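Putative oxidoreductase (Bacteroides fragilis NCTC 9343, PDB 3EOF) binds FMN and is probably an oxidoreductase of the nitroreductase family, though its substrate has not been established. Local coordinates at residues P138-I142 / V240-Q244; M41-S45 / F81-C85. Residues are numbered along the deposited sequence.

Contact 2 comes first along the chain. It closes a loop of 35 residues that takes in the rest of strand 44-49, helices 52-58 and 67-70, and strand 73-80. Strands 44-49 and 73-80 are antiparallel neighbours in the central sheet. Contact 1 opens after helix 100-123 and strand 127-131. It closes 97 residues later, at the end of helix 227-243, and so brings the C-terminal helix back onto the sheet-bearing core. The two loops are in series and neither nest nor cross. The centres of contacts 1 and 2 lie about 17 Å apart, and the two do not touch. Leu150 joins them indirectly, through backbone hydrogen bonds to Phe81 and to Gln244.

Contact 1: residues P138-I142 / V240-Q244; sequences PQMII and VLRRQ
Two short helical pieces lie side by side and run in the same general direction. Residues 138-142 are helical throughout, with Ile142 N bonded to Pro138 O at 2.7 Å. Residues 240-243 end a helix. Gln244 leaves helical geometry at phi/psi -90/8, yet Gln244 N still reaches Val240 O at 2.9 Å. In the register Gln139 faces Val240, with CA atoms 6.4 Å apart. Ile142 CA lies 9.1 Å from Gln244 CA.

Val240, chi1 t, points its side chain into the gap. Val240 CG2 meets Pro138 CG at 3.9 Å. Val240 CG1 meets Ile142 CD1 at 3.3 Å. Ile142 is mt, which carries Ile142 CD1 across to Gln244 CG as well, at 3.7 Å.

Gln139 adopts chi1 t and chi2 p. Its CA-to-CB bond points sideways, but the bent chain brings the amide to the other helix. Gln139 OE1 accepts two hydrogen bonds, from Arg243 NE and Arg243 NH2, both at 2.9 Å, and sits at the guanidinium edge, near its plane. Arg243 has chi1 and chi2 between wells and chi3 p. Gln244 is mm, and Gln244 OE1 takes a hydrogen bond from a water at a short 2.4 Å. The same water accepts from Gln139 NE2 at 2.8 Å. Gln139 NE2 also bonds Asp143, and Gln244 NE2 bonds the carbonyls of Val151 and Leu147.

Pro138 and Val240 both touch Phe152 of strand 151-160. This is helix-helix packing, apolar inside and polar at its edge, that docks the end of helix 227-243 on the nitroreductase-family core.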
loop_
_atom_site.group_PDB
_atom_site.type_symbol
_atom_site.label_atom_id
_atom_site.label_comp_id
_atom_site.label_asym_id
_atom_site.label_seq_id
_atom_site.Cartn_x
_atom_site.Cartn_y
_atom_site.Cartn_z
ATOM N N PRO A 138 1.692 -1.744 -17.102
ATOM C CA PRO A 138 2.668 -2.592 -16.446
ATOM C C PRO A 138 3.488 -3.378 -17.461
ATOM O O PRO A 138 4.676 -3.553 -17.274
ATOM C CB PRO A 138 1.800 -3.511 -15.544
ATOM C CG PRO A 138 0.470 -3.569 -16.264
ATOM C CD PRO A 138 0.311 -2.167 -16.781
ATOM N N GLN A 139 2.905 -3.846 -18.550
ATOM C CA GLN A 139 3.739 -4.590 -19.480
ATOM C C GLN A 139 4.936 -3.791 -19.970
ATOM O O GLN A 139 6.016 -4.330 -20.065
ATOM C CB GLN A 139 2.944 -5.117 -20.659
ATOM C CG GLN A 139 3.769 -6.164 -21.507
ATOM C CD GLN A 139 4.173 -7.382 -20.687
ATOM O OE1 GLN A 139 3.318 -8.030 -20.113
ATOM N NE2 GLN A 139 5.483 -7.688 -20.617
HETATM N N MSE A 140 4.748 -2.510 -20.276
HETATM C CA MSE A 140 5.811 -1.642 -20.793
HETATM C C MSE A 140 6.877 -1.423 -19.761
HETATM O O MSE A 140 8.037 -1.312 -20.076
HETATM C CB MSE A 140 5.247 -0.295 -21.205
HETATM C CG MSE A 140 4.348 -0.341 -22.466
HETATM SE SE MSE A 140 3.606 1.418 -22.896
HETATM C CE MSE A 140 5.098 2.255 -23.465
ATOM N N ILE A 141 6.479 -1.315 -18.532
ATOM C CA ILE A 141 7.437 -1.135 -17.431
ATOM C C ILE A 141 8.147 -2.465 -17.279
ATOM O O ILE A 141 9.347 -2.496 -17.116
ATOM C CB ILE A 141 6.702 -0.707 -16.171
ATOM C CG1 ILE A 141 6.076 0.666 -16.418
ATOM C CG2 ILE A 141 7.645 -0.626 -14.962
ATOM C CD1 ILE A 141 5.107 1.129 -15.364
ATOM N N ILE A 142 7.408 -3.582 -17.372
ATOM C CA ILE A 142 8.041 -4.898 -17.291
ATOM C C ILE A 142 9.133 -5.075 -18.351
ATOM O O ILE A 142 10.220 -5.540 -18.042
ATOM C CB ILE A 142 7.019 -6.029 -17.365
ATOM C CG1 ILE A 142 6.225 -6.070 -16.046
ATOM C CG2 ILE A 142 7.723 -7.358 -17.673
ATOM C CD1 ILE A 142 4.864 -6.752 -16.209
ATOM N N VAL A 240 -1.548 -9.359 -17.508
ATOM C CA VAL A 240 -0.170 -9.125 -17.129
ATOM C C VAL A 240 0.172 -9.920 -15.880
ATOM O O VAL A 240 1.291 -10.449 -15.772
ATOM C CB VAL A 240 0.135 -7.625 -16.963
ATOM C CG1 VAL A 240 1.596 -7.390 -16.573
ATOM C CG2 VAL A 240 -0.161 -6.914 -18.259
ATOM N N LEU A 241 -0.778 -10.058 -14.965
ATOM C CA LEU A 241 -0.543 -10.860 -13.765
ATOM C C LEU A 241 -0.289 -12.317 -14.185
ATOM O O LEU A 241 0.589 -12.993 -13.642
ATOM C CB LEU A 241 -1.740 -10.777 -12.834
ATOM C CG LEU A 241 -1.888 -9.571 -11.917
ATOM C CD1 LEU A 241 -3.340 -9.558 -11.414
ATOM C CD2 LEU A 241 -0.910 -9.658 -10.782
ATOM N N ARG A 242 -1.033 -12.778 -15.196
ATOM C CA ARG A 242 -0.890 -14.132 -15.716
ATOM C C ARG A 242 0.530 -14.320 -16.303
ATOM O O ARG A 242 1.268 -15.257 -15.973
ATOM C CB ARG A 242 -1.976 -14.380 -16.776
ATOM C CG ARG A 242 -1.917 -15.750 -17.469
ATOM C CD ARG A 242 -3.257 -16.126 -18.192
ATOM N NE ARG A 242 -4.438 -15.862 -17.339
ATOM C CZ ARG A 242 -5.396 -14.954 -17.587
ATOM N NH1 ARG A 242 -5.395 -14.214 -18.706
ATOM N NH2 ARG A 242 -6.394 -14.812 -16.714
ATOM N N ARG A 243 0.908 -13.356 -17.134
ATOM C CA ARG A 243 2.170 -13.350 -17.848
ATOM C C ARG A 243 3.308 -13.353 -16.831
ATOM O O ARG A 243 4.362 -13.965 -17.040
ATOM C CB ARG A 243 2.174 -12.105 -18.734
ATOM C CG ARG A 243 2.698 -12.317 -20.111
ATOM C CD ARG A 243 1.739 -11.704 -21.157
ATOM N NE ARG A 243 1.662 -10.244 -21.116
ATOM C CZ ARG A 243 0.762 -9.494 -21.771
ATOM N NH1 ARG A 243 -0.215 -10.044 -22.500
ATOM N NH2 ARG A 243 0.812 -8.170 -21.663
ATOM N N GLN A 244 3.102 -12.690 -15.709
ATOM C CA GLN A 244 4.139 -12.635 -14.652
ATOM C C GLN A 244 4.062 -13.754 -13.615
ATOM O O GLN A 244 4.783 -13.732 -12.584
ATOM C CB GLN A 244 4.110 -11.291 -13.930
ATOM C CG GLN A 244 4.472 -10.095 -14.796
ATOM C CD GLN A 244 5.762 -10.252 -15.576
ATOM O OE1 GLN A 244 5.754 -10.666 -16.737
ATOM N NE2 GLN A 244 6.850 -9.912 -14.971
HETATM O O HOH W 1 5.149 -9.968 -18.999
#

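Contact 2: residues M41-S45 / F81-C85; sequences MQLYS and FRRFC
Selenomethionine Met41 (m, t, p) fills the apolar centre. Met41 CE lies over the Phe84 ring, a CH-pi contact 3.5 Å from the centroid. Met41 SE lies 5.1 Å from the Phe84 ring centroid, a Met-aromatic contact. Met41 CE also meets Phe81 CE1 at 3.7 Å. Leu43 (mt) sets Leu43 CD2 3.7 Å from the Phe81 ring centroid, over a face.

Residues 41-43 are loop, with an inverse gamma turn centred on Leu43; 44-45 begin a strand. Phe81 precedes helix 82-89. Leu43 CA is 5.6 Å from Phe81 CA, and Met41 CA 7.4 Å from Phe84 CA.

At the polar edge, Arg83 NH2 (t, t, p) bonds Tyr44 O at 2.6 Å and, weakly, Gln42 O at 2.7 Å. Arg83 NH1 bonds Ser45 OG weakly at 2.9 Å. Ser45 OG also bonds Asp80. A water links Arg83 NE (3.2 Å) to Met41 O (2.6 Å).

Gln42 N bonds Thr37 and Leu43 N bonds Asp109, so the loop borders the FMN pocket. Tyr186 of the second subunit bonds Arg83. Leu43 packs on helix 100-123; strand 44-49 pairs with strand 73-80, which leads into helix 82-89.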
loop_
_atom_site.group_PDB
_atom_site.type_symbol
_atom_site.label_atom_id
_atom_site.label_comp_id
_atom_site.label_asym_id
_atom_site.label_seq_id
_atom_site.Cartn_x
_atom_site.Cartn_y
_atom_site.Cartn_z
HETATM N N MSE A 41 9.508 -11.091 5.162
HETATM C CA MSE A 41 9.984 -11.610 3.894
HETATM C C MSE A 41 10.477 -10.593 2.903
HETATM O O MSE A 41 11.258 -10.943 2.049
HETATM C CB MSE A 41 8.876 -12.407 3.235
HETATM C CG MSE A 41 8.453 -13.603 4.046
HETATM SE SE MSE A 41 6.786 -14.303 3.442
HETATM C CE MSE A 41 7.360 -15.466 2.023
ATOM N N GLN A 42 10.009 -9.353 3.018
ATOM C CA GLN A 42 10.369 -8.259 2.113
ATOM C C GLN A 42 10.035 -8.624 0.696
ATOM O O GLN A 42 10.914 -8.856 -0.111
ATOM C CB GLN A 42 11.845 -7.872 2.210
ATOM C CG GLN A 42 12.215 -7.448 3.580
ATOM C CD GLN A 42 13.593 -6.895 3.647
ATOM O OE1 GLN A 42 14.516 -7.601 4.069
ATOM N NE2 GLN A 42 13.761 -5.623 3.259
ATOM N N LEU A 43 8.755 -8.585 0.378
ATOM C CA LEU A 43 8.283 -9.018 -0.942
ATOM C C LEU A 43 8.239 -7.944 -2.034
ATOM O O LEU A 43 7.215 -7.764 -2.754
ATOM C CB LEU A 43 6.897 -9.638 -0.747
ATOM C CG LEU A 43 6.793 -10.779 0.258
ATOM C CD1 LEU A 43 5.308 -11.071 0.596
ATOM C CD2 LEU A 43 7.517 -11.985 -0.241
ATOM N N TYR A 44 9.382 -7.287 -2.204
ATOM C CA TYR A 44 9.503 -6.173 -3.110
ATOM C C TYR A 44 10.919 -5.996 -3.583
ATOM O O TYR A 44 11.879 -6.491 -2.977
ATOM C CB TYR A 44 9.085 -4.866 -2.389
ATOM C CG TYR A 44 9.678 -4.700 -0.995
ATOM C CD1 TYR A 44 10.952 -4.197 -0.820
ATOM C CD2 TYR A 44 8.986 -5.091 0.144
ATOM C CE1 TYR A 44 11.509 -4.062 0.444
ATOM C CE2 TYR A 44 9.560 -4.972 1.424
ATOM C CZ TYR A 44 10.812 -4.433 1.547
ATOM O OH TYR A 44 11.400 -4.261 2.779
ATOM N N SER A 45 11.029 -5.287 -4.694
ATOM C CA SER A 45 12.281 -4.833 -5.232
ATOM C C SER A 45 11.976 -3.425 -5.675
ATOM O O SER A 45 10.839 -3.093 -5.949
ATOM C CB SER A 45 12.733 -5.667 -6.422
ATOM O OG SER A 45 13.252 -6.894 -5.962
ATOM N N PHE A 81 8.019 -11.713 -5.511
ATOM C CA PHE A 81 8.065 -13.043 -4.882
ATOM C C PHE A 81 9.188 -13.882 -5.506
ATOM O O PHE A 81 9.518 -14.958 -4.998
ATOM C CB PHE A 81 6.714 -13.791 -4.955
ATOM C CG PHE A 81 6.072 -13.958 -3.624
ATOM C CD1 PHE A 81 6.641 -14.830 -2.705
ATOM C CD2 PHE A 81 4.911 -13.316 -3.298
ATOM C CE1 PHE A 81 6.063 -15.033 -1.459
ATOM C CE2 PHE A 81 4.319 -13.525 -2.074
ATOM C CZ PHE A 81 4.907 -14.374 -1.144
ATOM N N ARG A 82 9.816 -13.344 -6.553
ATOM C CA ARG A 82 10.870 -14.036 -7.260
ATOM C C ARG A 82 12.084 -14.271 -6.388
ATOM O O ARG A 82 12.634 -15.385 -6.359
ATOM C CB ARG A 82 11.312 -13.248 -8.482
ATOM C CG ARG A 82 12.398 -13.985 -9.273
ATOM C CD ARG A 82 12.654 -13.300 -10.555
ATOM N NE ARG A 82 13.494 -14.113 -11.417
ATOM C CZ ARG A 82 13.039 -14.999 -12.293
ATOM N NH1 ARG A 82 11.738 -15.228 -12.433
ATOM N NH2 ARG A 82 13.902 -15.685 -13.014
ATOM N N ARG A 83 12.562 -13.215 -5.743
ATOM C CA ARG A 83 13.710 -13.373 -4.861
ATOM C C ARG A 83 13.440 -14.454 -3.805
ATOM O O ARG A 83 14.268 -15.359 -3.593
ATOM C CB ARG A 83 14.112 -12.044 -4.242
ATOM C CG ARG A 83 15.318 -12.136 -3.299
ATOM C CD ARG A 83 15.724 -10.764 -2.834
ATOM N NE ARG A 83 14.580 -10.141 -2.251
ATOM C CZ ARG A 83 13.904 -9.081 -2.700
ATOM N NH1 ARG A 83 14.288 -8.321 -3.698
ATOM N NH2 ARG A 83 12.841 -8.725 -2.017
ATOM N N PHE A 84 12.291 -14.399 -3.146
ATOM C CA PHE A 84 11.969 -15.437 -2.166
ATOM C C PHE A 84 11.880 -16.834 -2.792
ATOM O O PHE A 84 12.350 -17.784 -2.217
ATOM C CB PHE A 84 10.663 -15.147 -1.416
ATOM C CG PHE A 84 10.490 -16.016 -0.219
ATOM C CD1 PHE A 84 11.311 -15.836 0.881
ATOM C CD2 PHE A 84 9.561 -17.051 -0.220
ATOM C CE1 PHE A 84 11.213 -16.655 2.011
ATOM C CE2 PHE A 84 9.438 -17.869 0.886
ATOM C CZ PHE A 84 10.279 -17.682 2.009
ATOM N N CYS A 85 11.273 -16.983 -3.976
ATOM C CA CYS A 85 11.189 -18.299 -4.566
ATOM C C CYS A 85 12.521 -18.828 -4.960
ATOM O O CYS A 85 12.708 -20.037 -4.920
ATOM C CB CYS A 85 10.255 -18.336 -5.772
ATOM S SG CYS A 85 8.579 -18.010 -5.246
HETATM O O HOH W 2 12.443 -11.473 -0.234
#